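Local coordinates for virulence protein vsdE (Salmonella enterica, PDB 5LQ6) that is a cysteine hydrolase effector that suppresses host immune responses and influences bacterial virulence, at residues S54-L58 and Y180-I184; M61-N66 and Q91-S96; N75-A81 and L106-V111; A152-I156 and K201-S205. The protein carries 4 engineered substitutions. All coordinates share one frame; numbering follows the deposited sequence.

Interaction 1: residues S54-L58 and Y180-I184; sequences SRDNL and YVQFI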
loop_
_atom_site.group_PDB
_atom_site.type_symbol
_atom_site.label_atom_id
_atom_site.label_comp_id
_atom_site.label_asym_id
_atom_site.label_seq_id
_atom_site.Cartn_x
_atom_site.Cartn_y
_atom_site.Cartn_z
ATOM N N SER A 54 -4.408 -15.083 5.973
ATOM C CA SER A 54 -3.219 -15.830 6.185
ATOM C C SER A 54 -2.092 -15.181 5.390
ATOM O O SER A 54 -2.306 -14.368 4.461
ATOM C CB SER A 54 -3.408 -17.262 5.694
ATOM O OG SER A 54 -3.485 -17.327 4.279
ATOM N N ARG A 55 -0.871 -15.585 5.696
ATOM C CA ARG A 55 0.266 -15.103 4.943
ATOM C C ARG A 55 0.164 -15.506 3.491
ATOM O O ARG A 55 0.475 -14.754 2.573
ATOM C CB ARG A 55 1.576 -15.560 5.589
ATOM C CG ARG A 55 2.799 -14.937 4.970
ATOM C CD ARG A 55 4.028 -15.424 5.708
ATOM N NE ARG A 55 5.222 -14.771 5.228
ATOM C CZ ARG A 55 5.962 -15.207 4.228
ATOM N NH1 ARG A 55 5.617 -16.304 3.548
ATOM N NH2 ARG A 55 7.045 -14.529 3.878
ATOM N N ASP A 56 -0.295 -16.734 3.245
ATOM C CA ASP A 56 -0.458 -17.200 1.896
ATOM C C ASP A 56 -1.538 -16.403 1.135
ATOM O O ASP A 56 -1.396 -16.135 -0.058
ATOM C CB ASP A 56 -0.877 -18.674 1.910
ATOM C CG ASP A 56 -1.020 -19.193 0.522
ATOM O OD1 ASP A 56 0.027 -19.294 -0.139
ATOM O OD2 ASP A 56 -2.181 -19.397 0.079
ATOM N N ASN A 57 -2.606 -16.028 1.802
ATOM C CA ASN A 57 -3.594 -15.121 1.219
ATOM C C ASN A 57 -2.922 -13.855 0.725
ATOM O O ASN A 57 -3.178 -13.384 -0.396
ATOM C CB ASN A 57 -4.726 -14.712 2.186
ATOM C CG ASN A 57 -5.662 -15.837 2.608
ATOM O OD1 ASN A 57 -6.216 -15.766 3.703
ATOM N ND2 ASN A 57 -5.890 -16.807 1.744
ATOM N N LEU A 58 -2.112 -13.262 1.594
ATOM C CA LEU A 58 -1.434 -12.028 1.210
ATOM C C LEU A 58 -0.513 -12.185 0.015
ATOM O O LEU A 58 -0.381 -11.285 -0.789
ATOM C CB LEU A 58 -0.628 -11.442 2.395
ATOM C CG LEU A 58 -1.394 -10.967 3.581
ATOM C CD1 LEU A 58 -0.337 -10.508 4.606
ATOM C CD2 LEU A 58 -2.314 -9.816 3.220
ATOM N N TYR A 180 2.023 -10.456 14.093
ATOM C CA TYR A 180 3.243 -9.921 13.557
ATOM C C TYR A 180 2.946 -9.098 12.333
ATOM O O TYR A 180 1.936 -9.296 11.650
ATOM C CB TYR A 180 4.275 -11.026 13.245
ATOM C CG TYR A 180 3.887 -11.990 12.183
ATOM C CD1 TYR A 180 4.172 -11.742 10.840
ATOM C CD2 TYR A 180 3.270 -13.187 12.467
ATOM C CE1 TYR A 180 3.828 -12.608 9.847
ATOM C CE2 TYR A 180 2.905 -14.069 11.473
ATOM C CZ TYR A 180 3.220 -13.826 10.155
ATOM O OH TYR A 180 2.906 -14.720 9.166
ATOM N N VAL A 181 3.857 -8.159 12.040
ATOM C CA VAL A 181 3.724 -7.343 10.826
ATOM C C VAL A 181 4.379 -8.053 9.641
ATOM O O VAL A 181 5.537 -8.423 9.706
ATOM C CB VAL A 181 4.400 -5.979 11.007
ATOM C CG1 VAL A 181 4.295 -5.119 9.758
ATOM C CG2 VAL A 181 3.772 -5.261 12.167
ATOM N N GLN A 182 3.575 -8.270 8.594
ATOM C CA GLN A 182 4.092 -8.697 7.327
ATOM C C GLN A 182 4.176 -7.511 6.374
ATOM O O GLN A 182 3.146 -7.001 5.938
ATOM C CB GLN A 182 3.253 -9.800 6.736
ATOM C CG GLN A 182 3.742 -10.334 5.407
ATOM C CD GLN A 182 5.069 -11.022 5.535
ATOM O OE1 GLN A 182 5.166 -12.058 6.251
ATOM N NE2 GLN A 182 6.127 -10.435 4.984
ATOM N N PHE A 183 5.389 -7.105 6.052
ATOM C CA PHE A 183 5.581 -6.146 4.941
ATOM C C PHE A 183 5.321 -6.826 3.648
ATOM O O PHE A 183 5.678 -8.004 3.450
ATOM C CB PHE A 183 6.943 -5.495 5.048
ATOM C CG PHE A 183 7.079 -4.594 6.251
ATOM C CD1 PHE A 183 6.438 -3.393 6.290
ATOM C CD2 PHE A 183 7.845 -4.953 7.363
ATOM C CE1 PHE A 183 6.545 -2.517 7.379
ATOM C CE2 PHE A 183 7.941 -4.089 8.438
ATOM C CZ PHE A 183 7.299 -2.883 8.445
ATOM N N ILE A 184 4.703 -6.079 2.732
ATOM C CA ILE A 184 4.327 -6.579 1.407
ATOM C C ILE A 184 4.785 -5.535 0.393
ATOM O O ILE A 184 4.421 -4.378 0.501
ATOM C CB ILE A 184 2.834 -6.832 1.245
ATOM C CG1 ILE A 184 2.293 -7.704 2.349
ATOM C CG2 ILE A 184 2.548 -7.412 -0.109
ATOM C CD1 ILE A 184 0.824 -7.512 2.575
HETATM O O HOH W 1 8.423 -12.277 5.111
#
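Arg55 and Leu58, on the first turn of helix 55-65, rest on strand 180-184 in a largely buried helix-to-sheet contact at an outermost strand of the four-stranded antiparallel sheet. The polar part is a bond from Arg55 NE to Gln182 OE1, 2.9 Å long and moderately bent (151° at the hydrogen). The donor stands well above the carbonyl plane of the amide, and the guanidinium and amide planes are steeply inclined, 72° apart. Arginine suits this place because its chain, extended from CG to NE, carries the guanidinium across to the amide, where Arg55 NH2 and Gln182 NE2 both donate to one bridging water. NE2 also donates to Phe183 O at 2.9 Å, and with OE1 and NE2 both engaged the rotation of the buried amide is fixed. A capping box starts the helix: Asn57 N bonds to Ser54 OG at 2.9 Å and Ser54 N to Asn57 OD1, short polar side chains meeting the backbone N-H groups here. In the papain-like layout suggested by the clan, the contact joins the helical part to the sheet. Leu58 brings its branched tip across Ile184 at about a right angle, CD1 lying 3.8 Å from Ile184 CD1. Beyond the polar bond, Tyr180 OH, hydrogen-bonded to Glu174, approaches Arg55 CD at 3.7 Å.

Interaction 2: residues M61-N66 and Q91-S96; sequences MARYVN and QDILSS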
loop_
_atom_site.group_PDB
_atom_site.type_symbol
_atom_site.label_atom_id
_atom_site.label_comp_id
_atom_site.label_asym_id
_atom_site.label_seq_id
_atom_site.Cartn_x
_atom_site.Cartn_y
_atom_site.Cartn_z
ATOM N N MET A 61 -2.729 -12.137 -3.009
ATOM C CA MET A 61 -3.245 -10.772 -3.231
ATOM C C MET A 61 -2.181 -9.855 -3.815
ATOM O O MET A 61 -2.446 -9.043 -4.711
ATOM C CB MET A 61 -3.802 -10.207 -1.919
ATOM C CG MET A 61 -5.027 -10.963 -1.473
ATOM S SD MET A 61 -5.893 -10.299 -0.065
ATOM C CE MET A 61 -6.911 -9.060 -0.901
ATOM N N ALA A 62 -0.953 -9.978 -3.337
ATOM C CA ALA A 62 0.153 -9.177 -3.870
ATOM C C ALA A 62 0.490 -9.536 -5.296
ATOM O O ALA A 62 0.794 -8.685 -6.106
ATOM C CB ALA A 62 1.388 -9.316 -3.007
ATOM N N ARG A 63 0.415 -10.842 -5.618
ATOM C CA ARG A 63 0.616 -11.241 -7.008
ATOM C C ARG A 63 -0.473 -10.706 -7.918
ATOM O O ARG A 63 -0.180 -10.329 -9.037
ATOM C CB ARG A 63 0.681 -12.762 -7.123
ATOM C CG ARG A 63 1.946 -13.375 -6.557
ATOM C CD ARG A 63 1.829 -14.874 -6.460
ATOM N NE ARG A 63 3.131 -15.496 -6.188
ATOM C CZ ARG A 63 3.290 -16.780 -5.845
ATOM N NH1 ARG A 63 2.224 -17.598 -5.681
ATOM N NH2 ARG A 63 4.512 -17.247 -5.664
ATOM N N TYR A 64 -1.710 -10.701 -7.439
ATOM C CA TYR A 64 -2.874 -10.263 -8.221
ATOM C C TYR A 64 -2.725 -8.827 -8.715
ATOM O O TYR A 64 -2.992 -8.518 -9.879
ATOM C CB TYR A 64 -4.158 -10.424 -7.457
ATOM C CG TYR A 64 -5.353 -9.985 -8.253
ATOM C CD1 TYR A 64 -5.957 -10.843 -9.181
ATOM C CD2 TYR A 64 -5.889 -8.711 -8.120
ATOM C CE1 TYR A 64 -7.023 -10.429 -9.927
ATOM C CE2 TYR A 64 -6.970 -8.294 -8.888
ATOM C CZ TYR A 64 -7.550 -9.171 -9.775
ATOM O OH TYR A 64 -8.656 -8.752 -10.526
ATOM N N VAL A 65 -2.300 -7.922 -7.828
ATOM C CA VAL A 65 -2.289 -6.533 -8.232
ATOM C C VAL A 65 -1.313 -6.165 -9.295
ATOM O O VAL A 65 -1.496 -5.160 -9.998
ATOM C CB VAL A 65 -2.124 -5.542 -7.032
ATOM C CG1 VAL A 65 -3.281 -5.655 -6.066
ATOM C CG2 VAL A 65 -0.821 -5.744 -6.303
ATOM N N ASN A 66 -0.220 -6.930 -9.425
ATOM C CA ASN A 66 0.842 -6.565 -10.348
ATOM C C ASN A 66 0.756 -7.428 -11.601
ATOM O O ASN A 66 1.199 -8.555 -11.517
ATOM C CB ASN A 66 2.231 -6.649 -9.668
ATOM C CG ASN A 66 3.315 -5.914 -10.427
ATOM O OD1 ASN A 66 3.065 -5.336 -11.497
ATOM N ND2 ASN A 66 4.512 -5.823 -9.835
ATOM N N GLN A 91 -11.136 -8.909 -1.288
ATOM C CA GLN A 91 -11.393 -9.374 -2.622
ATOM C C GLN A 91 -10.396 -8.849 -3.605
ATOM O O GLN A 91 -9.974 -7.698 -3.489
ATOM C CB GLN A 91 -12.822 -8.961 -3.027
ATOM C CG GLN A 91 -13.271 -9.553 -4.362
ATOM C CD GLN A 91 -14.747 -9.235 -4.699
ATOM O OE1 GLN A 91 -15.542 -8.875 -3.813
ATOM N NE2 GLN A 91 -15.110 -9.378 -5.980
ATOM N N ASP A 92 -10.054 -9.655 -4.609
ATOM C CA ASP A 92 -9.152 -9.254 -5.672
ATOM C C ASP A 92 -9.908 -8.446 -6.717
ATOM O O ASP A 92 -10.467 -9.014 -7.647
ATOM C CB ASP A 92 -8.432 -10.430 -6.343
ATOM C CG ASP A 92 -7.384 -11.068 -5.462
ATOM O OD1 ASP A 92 -6.733 -10.367 -4.648
ATOM O OD2 ASP A 92 -7.160 -12.299 -5.574
ATOM N N ILE A 93 -9.964 -7.137 -6.551
ATOM C CA ILE A 93 -10.793 -6.222 -7.423
ATOM C C ILE A 93 -9.952 -5.373 -8.310
ATOM O O ILE A 93 -10.101 -5.378 -9.519
ATOM C CB ILE A 93 -11.742 -5.376 -6.589
ATOM C CG1 ILE A 93 -12.705 -6.261 -5.813
ATOM C CG2 ILE A 93 -12.480 -4.341 -7.470
ATOM C CD1 ILE A 93 -13.439 -5.561 -4.713
ATOM N N LEU A 94 -8.999 -4.608 -7.730
ATOM C CA LEU A 94 -8.160 -3.715 -8.482
ATOM C C LEU A 94 -6.804 -4.292 -8.811
ATOM O O LEU A 94 -6.216 -5.005 -7.988
ATOM C CB LEU A 94 -7.967 -2.420 -7.704
ATOM C CG LEU A 94 -9.183 -1.657 -7.231
ATOM C CD1 LEU A 94 -8.746 -0.367 -6.562
ATOM C CD2 LEU A 94 -10.104 -1.306 -8.403
ATOM N N SER A 95 -6.288 -3.994 -9.996
ATOM C CA SER A 95 -4.961 -4.385 -10.385
ATOM C C SER A 95 -4.407 -3.390 -11.378
ATOM O O SER A 95 -5.166 -2.570 -11.917
ATOM C CB SER A 95 -4.930 -5.811 -10.931
ATOM O OG SER A 95 -5.683 -5.923 -12.134
ATOM N N SER A 96 -3.099 -3.414 -11.572
ATOM C CA SER A 96 -2.451 -2.608 -12.551
ATOM C C SER A 96 -2.080 -3.490 -13.757
ATOM O O SER A 96 -1.557 -4.609 -13.600
ATOM C CB SER A 96 -1.228 -1.931 -11.986
ATOM O OG SER A 96 -0.554 -1.235 -13.021
HETATM O O HOH W 2 -5.107 -8.137 -4.353
HETATM O O HOH W 3 -8.405 -6.303 -11.738
#
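Tyr64 OH accepts from a water at 2.7 Å that also donates to Ile93 O and is hydrogen-bonded to Ser95 OG, so the water links the tyrosine to the chain entering strand 94-96; Glu42 OE1 is a further hydrogen-bond partner of the hydroxyl. Below its hydroxyl the Tyr64 ring is used as a flat platform. Asp92 CB sits 3.4 Å from the ring centroid, almost on the ring normal, a CH-pi contact, and the carboxylate beyond it stacks on the ring with the planes 10° apart. With CG trans to the backbone N (chi1 -180°), the ring swings out from the helix toward this partner. At its edge, CE2 comes within 3.5 Å of Leu94 O. Aspartate suits the centre of the inverse gamma turn here, because its short side chain lays the flat carboxylate over the ring right beside CB: OD2 is hydrogen-bonded to Tyr49 OH, while a second water donates to both OD1 and Met61 O. Met61 crosses the aspartate at a slant, its CG 3.7 Å from Asp92 OD1. Farther along helix 55-65, Ser96 N donates to Val65 O at 2.8 Å with an essentially straight bond (179°). This carbonyl is thereby tied to the small two-stranded sheet of 39-41 and 94-96. Both carboxylate oxygens of Asp92 are thus satisfied although the group lies on an aromatic face, which would suit a charged aspartate.

Interaction 3: residues N75-A81 and L106-V111; sequences NCVLLSA and LDSAIV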
loop_
_atom_site.group_PDB
_atom_site.type_symbol
_atom_site.label_atom_id
_atom_site.label_comp_id
_atom_site.label_asym_id
_atom_site.label_seq_id
_atom_site.Cartn_x
_atom_site.Cartn_y
_atom_site.Cartn_z
ATOM N N ASN A 75 3.804 0.975 -11.245
ATOM C CA ASN A 75 4.031 2.087 -10.367
ATOM C C ASN A 75 3.677 1.695 -8.899
ATOM O O ASN A 75 2.569 1.262 -8.627
ATOM C CB ASN A 75 3.193 3.271 -10.785
ATOM C CG ASN A 75 3.419 4.451 -9.921
ATOM O OD1 ASN A 75 2.836 4.531 -8.835
ATOM N ND2 ASN A 75 4.231 5.375 -10.380
ATOM N N CYS A 76 4.625 1.910 -8.001
ATOM C CA CYS A 76 4.468 1.422 -6.627
ATOM C C CYS A 76 3.356 2.128 -5.857
ATOM O O CYS A 76 2.687 1.509 -4.993
ATOM C CB CYS A 76 5.753 1.549 -5.853
ATOM S SG CYS A 76 6.384 3.200 -5.581
ATOM N N VAL A 77 3.086 3.394 -6.170
ATOM C CA VAL A 77 2.021 4.134 -5.479
ATOM C C VAL A 77 0.675 3.547 -5.897
ATOM O O VAL A 77 -0.204 3.274 -5.070
ATOM C CB VAL A 77 2.089 5.611 -5.775
ATOM C CG1 VAL A 77 0.880 6.337 -5.209
ATOM C CG2 VAL A 77 3.391 6.171 -5.251
ATOM N N LEU A 78 0.508 3.300 -7.197
ATOM C CA LEU A 78 -0.740 2.692 -7.630
ATOM C C LEU A 78 -0.934 1.277 -7.142
ATOM O O LEU A 78 -2.019 0.904 -6.650
ATOM C CB LEU A 78 -0.858 2.742 -9.186
ATOM C CG LEU A 78 -2.182 2.232 -9.768
ATOM C CD1 LEU A 78 -3.438 2.928 -9.247
ATOM C CD2 LEU A 78 -2.109 2.330 -11.280
ATOM N N LEU A 79 0.135 0.489 -7.249
ATOM C CA LEU A 79 0.085 -0.899 -6.793
ATOM C C LEU A 79 -0.305 -1.011 -5.332
ATOM O O LEU A 79 -1.123 -1.819 -4.936
ATOM C CB LEU A 79 1.393 -1.621 -7.034
ATOM C CG LEU A 79 1.791 -1.922 -8.488
ATOM C CD1 LEU A 79 3.195 -2.394 -8.519
ATOM C CD2 LEU A 79 0.814 -2.970 -9.000
ATOM N N SER A 80 0.341 -0.193 -4.504
ATOM C CA SER A 80 0.097 -0.278 -3.072
ATOM C C SER A 80 -1.303 0.132 -2.697
ATOM O O SER A 80 -1.898 -0.405 -1.777
ATOM C CB SER A 80 1.113 0.562 -2.324
ATOM O OG SER A 80 2.445 0.148 -2.548
ATOM N N ALA A 81 -1.857 1.130 -3.413
ATOM C CA ALA A 81 -3.220 1.560 -3.172
ATOM C C ALA A 81 -4.234 0.511 -3.622
ATOM O O ALA A 81 -5.199 0.217 -2.907
ATOM C CB ALA A 81 -3.451 2.867 -3.903
ATOM N N LEU A 106 3.615 9.288 -9.934
ATOM C CA LEU A 106 2.255 9.418 -9.419
ATOM C C LEU A 106 2.165 9.958 -7.991
ATOM O O LEU A 106 2.802 9.462 -7.073
ATOM C CB LEU A 106 1.525 8.067 -9.461
ATOM C CG LEU A 106 1.193 7.457 -10.813
ATOM C CD1 LEU A 106 0.259 6.287 -10.608
ATOM C CD2 LEU A 106 0.555 8.438 -11.774
ATOM N N ASP A 107 1.317 10.966 -7.826
ATOM C CA ASP A 107 1.038 11.592 -6.536
ATOM C C ASP A 107 0.056 10.705 -5.794
ATOM O O ASP A 107 -1.034 10.363 -6.313
ATOM C CB ASP A 107 0.446 12.983 -6.818
ATOM C CG ASP A 107 0.049 13.756 -5.572
ATOM O OD1 ASP A 107 0.252 13.290 -4.428
ATOM O OD2 ASP A 107 -0.430 14.899 -5.791
ATOM N N SER A 108 0.426 10.314 -4.585
ATOM C CA SER A 108 -0.436 9.488 -3.758
ATOM C C SER A 108 -1.751 10.183 -3.440
ATOM O O SER A 108 -2.742 9.500 -3.207
ATOM C CB SER A 108 0.244 8.934 -2.499
ATOM O OG SER A 108 0.622 9.955 -1.632
ATOM N N ALA A 109 -1.763 11.517 -3.384
ATOM C CA ALA A 109 -3.010 12.250 -3.126
ATOM C C ALA A 109 -4.024 12.020 -4.271
ATOM O O ALA A 109 -5.203 11.764 -4.035
ATOM C CB ALA A 109 -2.729 13.731 -2.990
ATOM N N ILE A 110 -3.547 12.135 -5.509
ATOM C CA ILE A 110 -4.407 11.897 -6.665
ATOM C C ILE A 110 -4.833 10.443 -6.695
ATOM O O ILE A 110 -6.011 10.116 -6.892
ATOM C CB ILE A 110 -3.710 12.302 -7.995
ATOM C CG1 ILE A 110 -3.428 13.804 -7.965
ATOM C CG2 ILE A 110 -4.512 11.843 -9.221
ATOM C CD1 ILE A 110 -2.729 14.286 -9.231
ATOM N N VAL A 111 -3.890 9.526 -6.441
ATOM C CA VAL A 111 -4.255 8.127 -6.440
ATOM C C VAL A 111 -5.288 7.832 -5.356
ATOM O O VAL A 111 -6.264 7.108 -5.599
ATOM C CB VAL A 111 -3.002 7.194 -6.294
ATOM C CG1 VAL A 111 -3.359 5.751 -6.001
ATOM C CG2 VAL A 111 -2.102 7.326 -7.523
#
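Leu106 lies over the amide of Asn75 at the Asx motif that opens helix 76-89, the helix whose first residue, Cys76, fits the nucleophile position of a papain-like cysteine hydrolase. Starting at CB, Leu106 meets Asn75 OD1 at 3.8 Å. Its CG is next to the amide nitrogen, 3.7 Å from Asn75 ND2, and the branch CD1 reaches on to Asn75 OD1 and then to Leu78 CB at 4.0 Å. The leucine thus packs on the side-chain amide and on the first turn of the helix together. Asparagine suits its place because OD1 takes a hydrogen bond from Leu78 N at 3.1 Å, in the carbonyl plane and on a lone pair; its bond from Val77 N is weak. A chi1 of -179° turns the amide away from its own backbone N and over toward these donors. Further along, Val77 is the wedge between the helices: CG2 faces Leu106 O, and CG1 touches Ser108 CA at 3.7 Å and Val111 CG2 at 3.9 Å. A beta-branched residue suits this spot, since its two methyls serve the loop and the second helix at once. Helix 108-116 has its own cap, Asp107 OD1 accepting from Ala109 N with the donor well above the carboxylate plane. Nearby strand 163-172 supplies His165, which touches Cys76, and Arg164, which touches Ser108. Deeper in the interface the small methyl of Ala81 fits against the second helix, its CB 3.6 Å from Val111 CG1.

Interaction 4: residues A152-I156 and K201-S205; sequences AENYI and KHFSS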
loop_
_atom_site.group_PDB
_atom_site.type_symbol
_atom_site.label_atom_id
_atom_site.label_comp_id
_atom_site.label_asym_id
_atom_site.label_seq_id
_atom_site.Cartn_x
_atom_site.Cartn_y
_atom_site.Cartn_z
ATOM N N ALA A 152 7.936 5.568 2.006
ATOM C CA ALA A 152 9.319 5.782 2.408
ATOM C C ALA A 152 9.929 6.839 1.517
ATOM O O ALA A 152 9.733 6.874 0.308
ATOM C CB ALA A 152 10.077 4.521 2.323
ATOM N N GLU A 153 10.702 7.734 2.117
ATOM C CA GLU A 153 11.370 8.731 1.319
ATOM C C GLU A 153 12.640 8.337 0.621
ATOM O O GLU A 153 12.941 8.863 -0.439
ATOM C CB GLU A 153 11.599 9.980 2.163
ATOM C CG GLU A 153 10.299 10.771 2.313
ATOM C CD GLU A 153 10.074 11.802 1.220
ATOM O OE1 GLU A 153 10.409 11.525 0.033
ATOM O OE2 GLU A 153 9.563 12.896 1.568
ATOM N N ASN A 154 13.414 7.486 1.209
ATOM C CA ASN A 154 14.763 7.208 0.660
ATOM C C ASN A 154 14.995 5.732 0.491
ATOM O O ASN A 154 16.013 5.161 0.859
ATOM C CB ASN A 154 15.818 7.855 1.575
ATOM C CG ASN A 154 15.921 9.379 1.362
ATOM O OD1 ASN A 154 16.023 9.845 0.243
ATOM N ND2 ASN A 154 15.882 10.126 2.433
ATOM N N TYR A 155 14.002 5.094 -0.109
ATOM C CA TYR A 155 14.114 3.679 -0.469
ATOM C C TYR A 155 15.137 3.502 -1.606
ATOM O O TYR A 155 15.073 4.232 -2.575
ATOM C CB TYR A 155 12.748 3.191 -0.950
ATOM C CG TYR A 155 12.675 1.748 -1.434
ATOM C CD1 TYR A 155 12.487 0.702 -0.565
ATOM C CD2 TYR A 155 12.801 1.450 -2.804
ATOM C CE1 TYR A 155 12.399 -0.614 -1.034
ATOM C CE2 TYR A 155 12.748 0.164 -3.284
ATOM C CZ TYR A 155 12.548 -0.868 -2.404
ATOM O OH TYR A 155 12.493 -2.184 -2.861
ATOM N N ILE A 156 16.049 2.532 -1.482
ATOM C CA ILE A 156 17.078 2.330 -2.509
ATOM C C ILE A 156 16.520 1.411 -3.590
ATOM O O ILE A 156 16.423 0.173 -3.396
ATOM C CB ILE A 156 18.360 1.815 -1.847
ATOM C CG1 ILE A 156 18.839 2.778 -0.763
ATOM C CG2 ILE A 156 19.407 1.508 -2.923
ATOM C CD1 ILE A 156 19.870 2.156 0.132
ATOM N N LYS A 201 17.444 -3.631 4.252
ATOM C CA LYS A 201 18.549 -3.518 3.289
ATOM C C LYS A 201 18.345 -2.413 2.302
ATOM O O LYS A 201 19.309 -1.894 1.761
ATOM C CB LYS A 201 18.759 -4.828 2.506
ATOM C CG LYS A 201 19.078 -6.042 3.357
ATOM C CD LYS A 201 20.237 -5.860 4.280
ATOM C CE LYS A 201 20.566 -7.181 5.000
ATOM N NZ LYS A 201 20.226 -8.399 4.180
ATOM N N HIS A 202 17.092 -2.012 2.081
ATOM C CA HIS A 202 16.773 -0.992 1.099
ATOM C C HIS A 202 16.770 0.413 1.698
ATOM O O HIS A 202 16.424 1.360 0.977
ATOM C CB HIS A 202 15.438 -1.266 0.437
ATOM C CG HIS A 202 15.350 -2.613 -0.160
ATOM N ND1 HIS A 202 16.249 -3.043 -1.109
ATOM C CD2 HIS A 202 14.465 -3.622 0.025
ATOM C CE1 HIS A 202 15.948 -4.283 -1.446
ATOM N NE2 HIS A 202 14.864 -4.638 -0.790
ATOM N N PHE A 203 17.187 0.552 2.951
ATOM C CA PHE A 203 17.301 1.893 3.570
ATOM C C PHE A 203 18.664 2.123 4.203
ATOM O O PHE A 203 19.247 1.220 4.775
ATOM C CB PHE A 203 16.193 2.069 4.601
ATOM C CG PHE A 203 14.833 1.909 4.027
ATOM C CD1 PHE A 203 14.246 2.952 3.306
ATOM C CD2 PHE A 203 14.153 0.734 4.194
ATOM C CE1 PHE A 203 12.998 2.803 2.792
ATOM C CE2 PHE A 203 12.877 0.573 3.636
ATOM C CZ PHE A 203 12.341 1.597 2.910
ATOM N N SER A 204 19.178 3.356 4.067
ATOM C CA SER A 204 20.203 3.892 5.005
ATOM C C SER A 204 19.500 4.748 6.068
ATOM O O SER A 204 18.251 4.810 6.133
ATOM C CB SER A 204 21.225 4.758 4.274
ATOM O OG SER A 204 20.722 6.082 4.139
ATOM N N SER A 205 20.289 5.431 6.896
ATOM C CA SER A 205 19.737 6.294 7.951
ATOM C C SER A 205 19.004 7.502 7.363
ATOM O O SER A 205 18.145 8.084 7.996
ATOM C CB SER A 205 20.855 6.762 8.918
ATOM O OG SER A 205 21.676 5.671 9.324
HETATM O O HOH W 4 18.052 5.248 2.654
HETATM O O HOH W 5 18.167 -1.724 -2.515
#
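Ile156 N donates to His202 O at 2.7 Å, in the carbonyl plane and with 158° at the hydrogen, just after the chain of strand 147-157 has turned a corner at Glu153 and Asn154. Around this bond the side chains of Tyr155, His202 and Phe203 form an aromatic cluster. Tyr155 turns its edge to the face of Phe203 in an offset edge-to-face pair, with centroids 5.6 Å apart and planes at 70°; Tyr155 CD1 makes the touch, 3.6 Å from Phe203 CZ. His202 lies beside Tyr155 and points the same way, with its CB 3.4 Å from Tyr155 CE1, while the Tyr155 hydroxyl hangs over the rim of the imidazole face. The Phe203 CB points away from the strand but the ring turns back to it, and Phe203 CE1 lies 3.4 Å from Ala152 CB; alanine suits this position because it leaves room for the ring, which Phe209 meets edge-to-face. Ile156 drapes its side chain over the His202 carbonyl, with CG1 3.3 Å from His202 O. A water that donates to Ile156 O is also hydrogen-bonded to His202 ND1, in the plane of the imidazole, which gives the histidine a second, polar tie to the strand. A sodium ion lies about 3 Å from the nearest atom of the His202 side chain. Chi1 of 177° puts the Tyr155 ring on the far side of CB from the backbone N, where it stacks on His165 and touches Asp185. Tyr155 is therefore probably a second-shell residue, with His202 and Phe203 packed behind it, of the likely Cys-His-Asp site formed by Cys76, His165 and Asp185.

Overall arrangement
Following the chain from the N terminus, helix 55-65 opens interaction 1 at its start and interaction 2 at its end, and helix 76-89 then opens interaction 3. Interaction 2 closes first, at 91-96, and interaction 3 next, at 106-111, so these two loops cross; they also touch, through Leu79 packed against Val65 and Ser96. Both are nested in the long loop that interaction 1 closes at strand 180-184. Interaction 4 opens at 152-156, inside that loop, and closes beyond it at 201-205, so it crosses interaction 1. Interactions 2 and 3 knit the helical part together, interaction 1 fastens it to the sheet, and interaction 4 fixes the loop before strand 209-212.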